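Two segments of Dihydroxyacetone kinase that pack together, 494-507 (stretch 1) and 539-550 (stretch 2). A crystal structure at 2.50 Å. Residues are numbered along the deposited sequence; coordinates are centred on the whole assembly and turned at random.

Stretch 1 (494-507) NLQAAFDAAQAGAE
Stretch 2 539-550: LAMVFKALAESE

Two α-helices of dihydroxyacetone kinase pack almost antiparallel: helix 495-507 and helix 539-547 run with an angle of 160° between their N-to-C directions (signed crossing angle -160°), and their axes approach to 8.1 Å. Phi/psi values are helical, averaging near -62/-42, with psi ranging from about -27 at Leu 495 to -54 at Val 542. In register, Leu 495 CA lies 4.6 Å from Ala 547 CA, Phe 499 CA 4.8 Å from Phe 543 CA, and Ala 502 CA 5.1 Å from Ala 540 CA, so the start of the first helix meets the end of the second.

Asn 494 (phi/psi -84/85, chi1 t) caps the first helix, its OD1 accepting from Ala 497 N at 2.8 Å. The chain then follows regular i to i+4 bonding, such as Phe 499 N to Leu 495 O at 3.1 Å and Gln 503 N to Phe 499 O at 2.7 Å. The second helix ends in a type I turn from Ala 547 to Glu 550, where Ser 549 OG (chi1 p) donates to Leu 546 O at 2.6 Å.

No hydrogen bond crosses the interface; 565 Å² is buried, chiefly by apolar contact. Phe 499 (chi1 158°, chi2 59°) is a knob among Ala 540, Met 541, Lys 544 and Ala 547. Lys 544 CB sits over one ring face, 3.7 Å from the centroid of Phe 499 and 30° off the normal, a CH-pi contact; the lysine chain is all t and its end leads away. At the ring edge, Phe 499 CD1 comes to 3.3 Å from Ala 540 O, the partly positive C-H rim suiting a carbonyl oxygen near its plane, and Phe 499 CE1 to 4.3 Å from Met 541 CE. Met 541 (m, m, chi3 96°) starts away from the first helix, but its end comes nearer. Near the ring's root, Phe 499 CB is 4.0 Å from Phe 543 CB. Phe 543 (m, chi2 89°) also brings CD2 to 3.8 Å from Ala 498 CB.

Leu 495 (m, t) points toward the second helix: its CB is 3.9 Å from Ala 547 CB, its CD2 4.2 Å from Leu 546 CB, and its CD1 3.4 Å from Glu 550 CG, an aliphatic part of an acidic side chain. At the other end, Ala 540 CB lies 4.3 Å from Ala 502 CB and 4.2 Å from Ala 506 CB. Gln 503 (t, p) starts sideways, but OE1 reaches 3.6 Å from Met 541 CE, while its NE2 donates to Glu 507 OE1 at 3.1 Å within its own helix.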

# COMPACT_ATOMS: atom_id res chain seq x y z
N ASN A 494 -51.69 22.49 -28.27
CA ASN A 494 -51.30 23.90 -28.36
C ASN A 494 -49.77 24.07 -28.51
O ASN A 494 -49.06 24.28 -27.53
CB ASN A 494 -51.76 24.67 -27.12
CG ASN A 494 -51.61 26.16 -27.28
OD1 ASN A 494 -50.74 26.62 -28.02
ND2 ASN A 494 -52.44 26.91 -26.58
N LEU A 495 -49.29 23.98 -29.74
CA LEU A 495 -47.86 24.11 -29.99
C LEU A 495 -47.31 25.50 -29.73
O LEU A 495 -46.14 25.66 -29.41
CB LEU A 495 -47.54 23.67 -31.42
CG LEU A 495 -47.65 22.16 -31.62
CD1 LEU A 495 -47.63 21.82 -33.11
CD2 LEU A 495 -46.50 21.48 -30.89
N GLN A 496 -48.16 26.52 -29.87
CA GLN A 496 -47.72 27.89 -29.63
C GLN A 496 -47.37 28.07 -28.16
O GLN A 496 -46.39 28.72 -27.82
CB GLN A 496 -48.83 28.87 -30.03
CG GLN A 496 -48.53 30.34 -29.73
CD GLN A 496 -47.28 30.85 -30.44
OE1 GLN A 496 -46.45 31.56 -29.84
NE2 GLN A 496 -47.13 30.49 -31.72
N ALA A 497 -48.19 27.48 -27.30
CA ALA A 497 -47.97 27.58 -25.86
C ALA A 497 -46.67 26.90 -25.47
O ALA A 497 -45.88 27.44 -24.70
CB ALA A 497 -49.14 26.95 -25.11
N ALA A 498 -46.45 25.70 -26.02
CA ALA A 498 -45.25 24.93 -25.74
C ALA A 498 -44.01 25.75 -26.09
O ALA A 498 -43.06 25.84 -25.31
CB ALA A 498 -45.27 23.63 -26.55
N PHE A 499 -44.01 26.33 -27.28
CA PHE A 499 -42.89 27.14 -27.72
C PHE A 499 -42.66 28.29 -26.77
O PHE A 499 -41.54 28.51 -26.29
CB PHE A 499 -43.15 27.69 -29.12
CG PHE A 499 -42.33 28.90 -29.44
CD1 PHE A 499 -40.94 28.85 -29.40
CD2 PHE A 499 -42.95 30.10 -29.76
CE1 PHE A 499 -40.18 29.97 -29.67
CE2 PHE A 499 -42.20 31.23 -30.04
CZ PHE A 499 -40.81 31.17 -30.00
N ASP A 500 -43.72 29.04 -26.49
CA ASP A 500 -43.61 30.17 -25.59
C ASP A 500 -42.99 29.77 -24.26
O ASP A 500 -42.18 30.49 -23.70
CB ASP A 500 -44.98 30.77 -25.33
CG ASP A 500 -44.89 32.19 -24.82
OD1 ASP A 500 -44.49 33.08 -25.62
OD2 ASP A 500 -45.18 32.41 -23.62
N ALA A 501 -43.37 28.61 -23.75
CA ALA A 501 -42.84 28.14 -22.48
C ALA A 501 -41.34 27.87 -22.63
O ALA A 501 -40.52 28.35 -21.84
CB ALA A 501 -43.57 26.87 -22.05
N ALA A 502 -40.99 27.11 -23.66
CA ALA A 502 -39.60 26.78 -23.92
C ALA A 502 -38.79 28.07 -24.07
O ALA A 502 -37.70 28.20 -23.50
CB ALA A 502 -39.48 25.93 -25.20
N GLN A 503 -39.34 29.01 -24.83
CA GLN A 503 -38.69 30.29 -25.07
C GLN A 503 -38.39 31.04 -23.77
O GLN A 503 -37.31 31.61 -23.62
CB GLN A 503 -39.56 31.14 -26.00
CG GLN A 503 -38.99 32.50 -26.36
CD GLN A 503 -37.62 32.42 -27.00
OE1 GLN A 503 -37.27 31.44 -27.64
NE2 GLN A 503 -36.83 33.48 -26.83
N ALA A 504 -39.34 31.03 -22.83
CA ALA A 504 -39.13 31.71 -21.55
C ALA A 504 -37.97 31.03 -20.83
O ALA A 504 -37.09 31.69 -20.29
CB ALA A 504 -40.39 31.64 -20.70
N GLY A 505 -38.00 29.70 -20.82
CA GLY A 505 -36.95 28.94 -20.16
C GLY A 505 -35.59 29.21 -20.77
O GLY A 505 -34.60 29.33 -20.06
N ALA A 506 -35.52 29.31 -22.10
CA ALA A 506 -34.25 29.58 -22.75
C ALA A 506 -33.78 30.96 -22.32
O ALA A 506 -32.59 31.18 -22.06
CB ALA A 506 -34.41 29.53 -24.26
N GLU A 507 -34.72 31.89 -22.23
CA GLU A 507 -34.41 33.24 -21.83
C GLU A 507 -33.86 33.26 -20.41
O GLU A 507 -32.93 34.00 -20.12
CB GLU A 507 -35.67 34.13 -21.95
CG GLU A 507 -35.94 34.53 -23.40
CD GLU A 507 -37.35 35.04 -23.64
OE1 GLU A 507 -37.60 35.58 -24.74
OE2 GLU A 507 -38.20 34.88 -22.74
N LEU A 539 -33.68 23.86 -28.42
CA LEU A 539 -34.95 23.31 -28.04
C LEU A 539 -36.08 24.28 -28.34
O LEU A 539 -37.10 23.91 -28.90
CB LEU A 539 -34.90 23.01 -26.57
CG LEU A 539 -35.67 21.77 -26.21
CD1 LEU A 539 -34.84 20.98 -25.21
CD2 LEU A 539 -37.05 22.16 -25.71
N ALA A 540 -35.87 25.53 -27.96
CA ALA A 540 -36.88 26.55 -28.19
C ALA A 540 -37.13 26.75 -29.68
O ALA A 540 -38.26 26.98 -30.10
CB ALA A 540 -36.44 27.87 -27.54
N MET A 541 -36.09 26.68 -30.49
CA MET A 541 -36.27 26.87 -31.91
C MET A 541 -37.02 25.69 -32.53
O MET A 541 -37.78 25.85 -33.48
CB MET A 541 -34.92 27.09 -32.59
CG MET A 541 -34.25 28.37 -32.15
SD MET A 541 -35.30 29.83 -32.37
CE MET A 541 -36.04 30.04 -30.73
N VAL A 542 -36.81 24.50 -31.97
CA VAL A 542 -37.50 23.34 -32.49
C VAL A 542 -39.00 23.55 -32.30
O VAL A 542 -39.77 23.47 -33.25
CB VAL A 542 -37.06 22.06 -31.76
CG1 VAL A 542 -38.02 20.92 -32.08
CG2 VAL A 542 -35.66 21.69 -32.19
N PHE A 543 -39.42 23.84 -31.08
CA PHE A 543 -40.83 24.07 -30.84
C PHE A 543 -41.39 25.25 -31.62
O PHE A 543 -42.53 25.21 -32.08
CB PHE A 543 -41.10 24.24 -29.35
CG PHE A 543 -41.14 22.95 -28.61
CD1 PHE A 543 -39.99 22.40 -28.08
CD2 PHE A 543 -42.32 22.25 -28.50
CE1 PHE A 543 -40.01 21.17 -27.45
CE2 PHE A 543 -42.36 21.01 -27.88
CZ PHE A 543 -41.19 20.47 -27.35
N LYS A 544 -40.58 26.29 -31.77
CA LYS A 544 -40.98 27.45 -32.54
C LYS A 544 -41.33 26.99 -33.95
O LYS A 544 -42.35 27.39 -34.51
CB LYS A 544 -39.84 28.47 -32.61
CG LYS A 544 -40.20 29.72 -33.37
CD LYS A 544 -39.02 30.64 -33.52
CE LYS A 544 -39.38 31.85 -34.35
NZ LYS A 544 -38.19 32.72 -34.55
N ALA A 545 -40.49 26.14 -34.51
CA ALA A 545 -40.72 25.62 -35.85
C ALA A 545 -42.00 24.79 -35.89
O ALA A 545 -42.79 24.89 -36.83
CB ALA A 545 -39.53 24.76 -36.28
N LEU A 546 -42.21 23.98 -34.86
CA LEU A 546 -43.40 23.16 -34.82
C LEU A 546 -44.66 24.02 -34.75
O LEU A 546 -45.63 23.77 -35.47
CB LEU A 546 -43.36 22.21 -33.62
CG LEU A 546 -42.30 21.11 -33.68
CD1 LEU A 546 -42.46 20.19 -32.48
CD2 LEU A 546 -42.46 20.33 -34.96
N ALA A 547 -44.62 25.03 -33.89
CA ALA A 547 -45.77 25.91 -33.73
C ALA A 547 -46.08 26.72 -34.98
O ALA A 547 -47.24 27.06 -35.23
CB ALA A 547 -45.54 26.84 -32.54
N GLU A 548 -45.06 27.03 -35.77
CA GLU A 548 -45.26 27.81 -36.99
C GLU A 548 -45.72 26.97 -38.18
O GLU A 548 -45.91 27.48 -39.27
CB GLU A 548 -43.97 28.55 -37.36
CG GLU A 548 -43.45 29.47 -36.26
CD GLU A 548 -42.23 30.29 -36.69
OE1 GLU A 548 -41.33 29.73 -37.36
OE2 GLU A 548 -42.18 31.49 -36.34
N SER A 549 -45.91 25.67 -37.96
CA SER A 549 -46.36 24.80 -39.03
C SER A 549 -47.82 24.44 -38.77
O SER A 549 -48.41 23.61 -39.47
CB SER A 549 -45.51 23.52 -39.08
OG SER A 549 -45.64 22.78 -37.88
N GLU A 550 -48.40 25.08 -37.75
CA GLU A 550 -49.79 24.85 -37.40
C GLU A 550 -50.54 26.17 -37.27
O GLU A 550 -51.77 26.20 -37.28
CB GLU A 550 -49.89 24.04 -36.10
CG GLU A 550 -49.04 22.78 -36.07
CD GLU A 550 -49.29 21.84 -37.24
OE1 GLU A 550 -48.69 20.74 -37.25
OE2 GLU A 550 -50.08 22.20 -38.15